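Local coordinates for protein Vv2_1132 (Vibrio vulnificus CMCP6, PDB 5Y9S) that probably regulates transcription as a tetrameric LysR-type factor, binding DNA through a helix-turn-helix domain and sensing an effector through a substrate-binding-like domain, at residues D[99-104]-D[151-156]; D[147-152]-D[287-292]. All coordinates share one frame; numbering follows the deposited sequence.

Contact 1. Residues D[99-104]-D[151-156]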
loop_
_atom_site.group_PDB
_atom_site.type_symbol
_atom_site.label_atom_id
_atom_site.label_comp_id
_atom_site.label_asym_id
_atom_site.label_seq_id
_atom_site.Cartn_x
_atom_site.Cartn_y
_atom_site.Cartn_z
ATOM N N HIS D 99 -9.226 36.829 -9.339
ATOM C CA HIS D 99 -8.193 37.577 -10.056
ATOM C C HIS D 99 -6.844 36.851 -10.049
ATOM O O HIS D 99 -5.802 37.470 -10.311
ATOM C CB HIS D 99 -8.044 38.996 -9.493
ATOM C CG HIS D 99 -7.366 39.055 -8.157
ATOM N ND1 HIS D 99 -7.650 38.173 -7.132
ATOM C CD2 HIS D 99 -6.421 39.898 -7.675
ATOM C CE1 HIS D 99 -6.917 38.477 -6.075
ATOM N NE2 HIS D 99 -6.159 39.518 -6.378
ATOM N N THR D 100 -6.841 35.550 -9.761
ATOM C CA THR D 100 -5.626 34.760 -9.846
ATOM C C THR D 100 -5.513 34.169 -11.244
ATOM O O THR D 100 -6.449 33.526 -11.734
ATOM C CB THR D 100 -5.605 33.635 -8.805
ATOM O OG1 THR D 100 -5.623 34.182 -7.477
ATOM C CG2 THR D 100 -4.363 32.793 -8.981
ATOM N N VAL D 101 -4.369 34.394 -11.879
ATOM C CA VAL D 101 -4.032 33.783 -13.154
ATOM C C VAL D 101 -3.096 32.616 -12.862
ATOM O O VAL D 101 -2.036 32.802 -12.247
ATOM C CB VAL D 101 -3.389 34.802 -14.109
ATOM C CG1 VAL D 101 -3.215 34.204 -15.499
ATOM C CG2 VAL D 101 -4.233 36.070 -14.180
ATOM N N ARG D 102 -3.510 31.413 -13.272
ATOM C CA ARG D 102 -2.769 30.176 -13.024
ATOM C C ARG D 102 -1.887 29.894 -14.233
ATOM O O ARG D 102 -2.385 29.813 -15.359
ATOM C CB ARG D 102 -3.723 29.008 -12.764
ATOM C CG ARG D 102 -4.210 28.892 -11.313
ATOM C CD ARG D 102 -5.614 28.263 -11.202
ATOM N NE ARG D 102 -6.486 28.598 -12.333
ATOM C CZ ARG D 102 -7.567 27.902 -12.683
ATOM N NH1 ARG D 102 -8.299 28.283 -13.721
ATOM N NH2 ARG D 102 -7.915 26.809 -12.001
ATOM N N ILE D 103 -0.582 29.769 -14.006
ATOM C CA ILE D 103 0.392 29.650 -15.084
ATOM C C ILE D 103 1.237 28.414 -14.830
ATOM O O ILE D 103 1.712 28.204 -13.709
ATOM C CB ILE D 103 1.272 30.909 -15.191
ATOM C CG1 ILE D 103 0.406 32.126 -15.558
ATOM C CG2 ILE D 103 2.356 30.684 -16.201
ATOM C CD1 ILE D 103 1.057 33.468 -15.316
ATOM N N VAL D 104 1.392 27.582 -15.855
ATOM C CA VAL D 104 2.233 26.392 -15.809
ATOM C C VAL D 104 3.283 26.520 -16.905
ATOM O O VAL D 104 3.004 27.076 -17.975
ATOM C CB VAL D 104 1.402 25.102 -15.995
ATOM C CG1 VAL D 104 0.696 25.112 -17.339
ATOM C CG2 VAL D 104 2.275 23.878 -15.909
ATOM N N THR D 151 -5.758 25.020 -14.964
ATOM C CA THR D 151 -4.760 26.070 -15.117
ATOM C C THR D 151 -5.202 26.964 -16.262
ATOM O O THR D 151 -6.030 26.572 -17.084
ATOM C CB THR D 151 -3.350 25.514 -15.382
ATOM O OG1 THR D 151 -2.384 26.529 -15.089
ATOM C CG2 THR D 151 -3.199 25.096 -16.829
ATOM N N ASP D 152 -4.647 28.174 -16.307
ATOM C CA ASP D 152 -5.102 29.198 -17.243
ATOM C C ASP D 152 -4.177 29.416 -18.430
ATOM O O ASP D 152 -4.660 29.635 -19.545
ATOM C CB ASP D 152 -5.282 30.523 -16.507
ATOM C CG ASP D 152 -6.232 30.394 -15.336
ATOM O OD1 ASP D 152 -5.899 30.883 -14.240
ATOM O OD2 ASP D 152 -7.310 29.787 -15.520
ATOM N N LEU D 153 -2.861 29.394 -18.219
ATOM C CA LEU D 153 -1.913 29.637 -19.297
ATOM C C LEU D 153 -0.767 28.646 -19.211
ATOM O O LEU D 153 -0.382 28.201 -18.128
ATOM C CB LEU D 153 -1.346 31.058 -19.281
ATOM C CG LEU D 153 -2.353 32.206 -19.368
ATOM C CD1 LEU D 153 -1.708 33.505 -18.909
ATOM C CD2 LEU D 153 -2.874 32.332 -20.783
ATOM N N LEU D 154 -0.228 28.311 -20.373
ATOM C CA LEU D 154 0.931 27.445 -20.473
ATOM C C LEU D 154 1.949 28.133 -21.370
ATOM O O LEU D 154 1.624 28.524 -22.494
ATOM C CB LEU D 154 0.530 26.074 -21.024
ATOM C CG LEU D 154 1.664 25.253 -21.619
ATOM C CD1 LEU D 154 2.494 24.570 -20.514
ATOM C CD2 LEU D 154 1.132 24.242 -22.624
ATOM N N PHE D 155 3.159 28.324 -20.864
ATOM C CA PHE D 155 4.266 28.841 -21.662
ATOM C C PHE D 155 5.188 27.686 -22.007
ATOM O O PHE D 155 5.493 26.861 -21.140
ATOM C CB PHE D 155 5.025 29.918 -20.899
ATOM C CG PHE D 155 4.262 31.179 -20.744
ATOM C CD1 PHE D 155 3.339 31.318 -19.722
ATOM C CD2 PHE D 155 4.449 32.227 -21.626
ATOM C CE1 PHE D 155 2.615 32.483 -19.579
ATOM C CE2 PHE D 155 3.729 33.397 -21.494
ATOM C CZ PHE D 155 2.808 33.530 -20.475
ATOM N N THR D 156 5.616 27.611 -23.267
ATOM C CA THR D 156 6.426 26.474 -23.693
ATOM C C THR D 156 7.185 26.819 -24.966
ATOM O O THR D 156 6.833 27.751 -25.692
ATOM C CB THR D 156 5.558 25.229 -23.920
ATOM O OG1 THR D 156 6.391 24.069 -24.068
ATOM C CG2 THR D 156 4.699 25.412 -25.165
#

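Contact 2. Residues D[147-152]-D[287-292]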
loop_
_atom_site.group_PDB
_atom_site.type_symbol
_atom_site.label_atom_id
_atom_site.label_comp_id
_atom_site.label_asym_id
_atom_site.label_seq_id
_atom_site.Cartn_x
_atom_site.Cartn_y
_atom_site.Cartn_z
ATOM N N GLU D 147 -7.645 22.257 -20.861
ATOM C CA GLU D 147 -9.010 21.807 -21.122
ATOM C C GLU D 147 -9.825 21.737 -19.834
ATOM O O GLU D 147 -10.957 22.224 -19.780
ATOM C CB GLU D 147 -8.987 20.447 -21.819
ATOM C CG GLU D 147 -8.502 20.484 -23.263
ATOM C CD GLU D 147 -8.332 19.088 -23.856
ATOM O OE1 GLU D 147 -7.176 18.684 -24.136
ATOM O OE2 GLU D 147 -9.359 18.392 -24.038
ATOM N N ASP D 148 -9.254 21.161 -18.772
ATOM C CA ASP D 148 -9.946 21.064 -17.485
ATOM C C ASP D 148 -10.086 22.406 -16.755
ATOM O O ASP D 148 -10.660 22.424 -15.658
ATOM C CB ASP D 148 -9.219 20.072 -16.570
ATOM C CG ASP D 148 -9.066 18.686 -17.199
ATOM O OD1 ASP D 148 -9.613 18.452 -18.293
ATOM O OD2 ASP D 148 -8.385 17.827 -16.605
ATOM N N HIS D 149 -9.577 23.510 -17.302
ATOM C CA HIS D 149 -9.539 24.797 -16.597
ATOM C C HIS D 149 -8.878 24.693 -15.217
ATOM O O HIS D 149 -9.070 25.567 -14.357
ATOM C CB HIS D 149 -10.936 25.402 -16.473
ATOM C CG HIS D 149 -11.660 25.501 -17.778
ATOM N ND1 HIS D 149 -11.628 26.633 -18.565
ATOM C CD2 HIS D 149 -12.434 24.607 -18.438
ATOM C CE1 HIS D 149 -12.345 26.432 -19.655
ATOM N NE2 HIS D 149 -12.846 25.211 -19.603
ATOM N N SER D 150 -8.091 23.638 -14.978
ATOM C CA SER D 150 -7.311 23.575 -13.747
ATOM C C SER D 150 -6.114 24.511 -13.784
ATOM O O SER D 150 -5.506 24.762 -12.736
ATOM C CB SER D 150 -6.851 22.134 -13.483
ATOM O OG SER D 150 -5.970 21.662 -14.488
ATOM N N THR D 151 -5.758 25.020 -14.964
ATOM C CA THR D 151 -4.760 26.070 -15.117
ATOM C C THR D 151 -5.202 26.964 -16.262
ATOM O O THR D 151 -6.030 26.572 -17.084
ATOM C CB THR D 151 -3.350 25.514 -15.382
ATOM O OG1 THR D 151 -2.384 26.529 -15.089
ATOM C CG2 THR D 151 -3.199 25.096 -16.829
ATOM N N ASP D 152 -4.647 28.174 -16.307
ATOM C CA ASP D 152 -5.102 29.198 -17.243
ATOM C C ASP D 152 -4.177 29.416 -18.430
ATOM O O ASP D 152 -4.660 29.635 -19.545
ATOM C CB ASP D 152 -5.282 30.523 -16.507
ATOM C CG ASP D 152 -6.232 30.394 -15.336
ATOM O OD1 ASP D 152 -5.899 30.883 -14.240
ATOM O OD2 ASP D 152 -7.310 29.787 -15.520
ATOM N N THR D 287 -9.782 27.686 -25.270
ATOM C CA THR D 287 -10.785 28.457 -25.999
ATOM C C THR D 287 -12.063 28.642 -25.184
ATOM O O THR D 287 -12.727 29.675 -25.316
ATOM C CB THR D 287 -11.088 27.792 -27.341
ATOM O OG1 THR D 287 -11.454 26.429 -27.120
ATOM C CG2 THR D 287 -9.857 27.831 -28.252
ATOM N N THR D 288 -12.404 27.679 -24.319
ATOM C CA THR D 288 -13.590 27.719 -23.467
ATOM C C THR D 288 -13.362 28.407 -22.118
ATOM O O THR D 288 -14.174 28.223 -21.208
ATOM C CB THR D 288 -14.110 26.298 -23.207
ATOM O OG1 THR D 288 -13.150 25.552 -22.443
ATOM C CG2 THR D 288 -14.378 25.569 -24.503
ATOM N N ASN D 289 -12.288 29.174 -21.950
ATOM C CA ASN D 289 -11.974 29.819 -20.675
ATOM C C ASN D 289 -12.028 31.324 -20.886
ATOM O O ASN D 289 -11.144 31.898 -21.535
ATOM C CB ASN D 289 -10.601 29.386 -20.156
ATOM C CG ASN D 289 -10.265 29.979 -18.792
ATOM O OD1 ASN D 289 -9.917 31.158 -18.671
ATOM N ND2 ASN D 289 -10.334 29.149 -17.763
ATOM N N HIS D 290 -13.058 31.961 -20.343
ATOM C CA HIS D 290 -13.242 33.404 -20.462
ATOM C C HIS D 290 -13.286 34.003 -19.060
ATOM O O HIS D 290 -14.349 34.363 -18.554
ATOM C CB HIS D 290 -14.517 33.730 -21.271
ATOM C CG HIS D 290 -14.635 32.956 -22.549
ATOM N ND1 HIS D 290 -15.314 31.759 -22.635
ATOM C CD2 HIS D 290 -14.137 33.196 -23.787
ATOM C CE1 HIS D 290 -15.242 31.303 -23.873
ATOM N NE2 HIS D 290 -14.531 32.155 -24.591
ATOM N N ARG D 291 -12.126 34.091 -18.423
ATOM C CA ARG D 291 -11.976 34.853 -17.195
ATOM C C ARG D 291 -11.318 36.179 -17.550
ATOM O O ARG D 291 -10.358 36.213 -18.328
ATOM C CB ARG D 291 -11.146 34.086 -16.161
ATOM C CG ARG D 291 -11.586 32.621 -15.958
ATOM C CD ARG D 291 -10.829 31.932 -14.817
ATOM N NE ARG D 291 -10.458 32.910 -13.805
ATOM C CZ ARG D 291 -9.245 33.051 -13.286
ATOM N NH1 ARG D 291 -8.243 32.247 -13.649
ATOM N NH2 ARG D 291 -9.041 34.002 -12.390
ATOM N N ALA D 292 -11.843 37.269 -16.997
ATOM C CA ALA D 292 -11.313 38.578 -17.356
ATOM C C ALA D 292 -9.870 38.751 -16.894
ATOM O O ALA D 292 -9.094 39.467 -17.542
ATOM C CB ALA D 292 -12.196 39.686 -16.787
#

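Contact 1. Residues D[99-104]-D[151-156]
Asp152 OD1 is gripped by two nitrogens of Arg102. The backbone N of Arg102 meets it at 2.6 Å, on the anti side and near the carboxylate plane. The side-chain NE reaches the same oxygen from above that plane, at 3.0 Å. This second bond is nearly straight, 171° at the hydrogen, and OD1 lies in the guanidinium plane. The other oxygen, Asp152 OD2, takes NH1 of Arg102 on its syn side, 2.5 Å away. The result is a side-on salt bridge through NE and one NH, with the two flat groups turned 55° apart. The arginine chain bends at chi3 (-33°), which brings NE round to the carboxylate. One face of the guanidinium has the backbone N of Thr151 over its centre. The carboxylate is buried, and Arg291 adds a further positive partner at OD1, so the charged form is probably stabilised.

Arg102 O is shared as well. It accepts the N-H groups of Asp152 and Leu153, and Thr151 OG1 adds a weak bond. Beyond it the chains pair as parallel strands. Val104 N bonds to Leu153 O, and Phe155 N bonds to Val104 O at 3.2 Å.

Side chains alternate across the sheet. On one face, Leu153 CD1 meets Val101 CG1 at 3.8 Å and also approaches Ile103 CG1. Ile103 CG2 sits at the edge of the Phe155 ring, 3.7 Å from Phe155 CD1. Helix 292-300 packs over Val101 and Leu153. On the other face, Val104 CG1 touches Leu154 CD1 at 3.7 Å, and helix 139-147 lies against both residues. The arrangement is the parallel strand pairing, with helices on both faces, of the alpha/beta core of a LysR substrate-binding domain, a fold related to the periplasmic binding proteins.

Contact 2. Residues D[147-152]-D[287-292]
His149 ND1 accepts a hydrogen bond from Asn289 ND2 at 2.9 Å. The bond is fairly straight, 161° at the hydrogen, and lies close to both the imidazole plane and the amide plane. The two groups are nearly coplanar, 22° apart, and the side chains slide past each other in opposite directions. On the other ring nitrogen, His149 NE2 makes a weak bond to Thr288 OG1, also 2.9 Å long but bent to 116°. Both partners approach the ring at its edge. The CE1 corner faces the Thr288 backbone, 3.0 Å from Thr288 O.

Beside it, at the buried Asp152, is a salt bridge. Arg291 NH1 meets Asp152 OD1 at 2.8 Å. The carboxylate and guanidinium planes are well tilted from each other, and the side chains cross at about a right angle. Asn289 ND2 is 3.8 Å from Asp152 OD2, so the amide sits between the histidine and the charged pair.

The backbone sets these groups in place. His149 is the first residue beyond helix 139-147 to leave helical geometry; its positive phi and two bonds back into the last turn make a Schellman motif. Its CB points toward the opposite loop. Arg291 occupies the N-cap position of helix 292-300. The contact therefore joins the C-terminal end of one helix of the substrate-binding-like domain to the start of another.

In Asn289, CG stands anti to the backbone N, carrying the amide toward the imidazole. Thr288 OG1 is also hydrogen-bonded to Ser286 OG. Arg291 NH2 reaches Thr100 O, and Asp152 is held by Arg102 too. Farther out, Asp148 OD2 bonds to Gln37 NE2 of the second subunit.

From the N terminus, the chain first passes through 99-104, the opening strand of the effector domain. It returns at 151-156, where contact 1 closes a loop of 46 intervening residues, mostly helix. Contact 2 starts at 147-152, overlapping that closing segment at Thr151 and Asp152, and closes a much longer loop at 287-292. The two loops thus follow one another along the chain with a short overlap. The centres of the two contacts are about 9 Å apart. A probable hydrogen bond from Arg291 NH2 to Thr100 O, 2.7 Å, joins the first segment directly to the last. Together they tie the parallel strands to the C-terminal end of helix 139-147 and the start of helix 292-300.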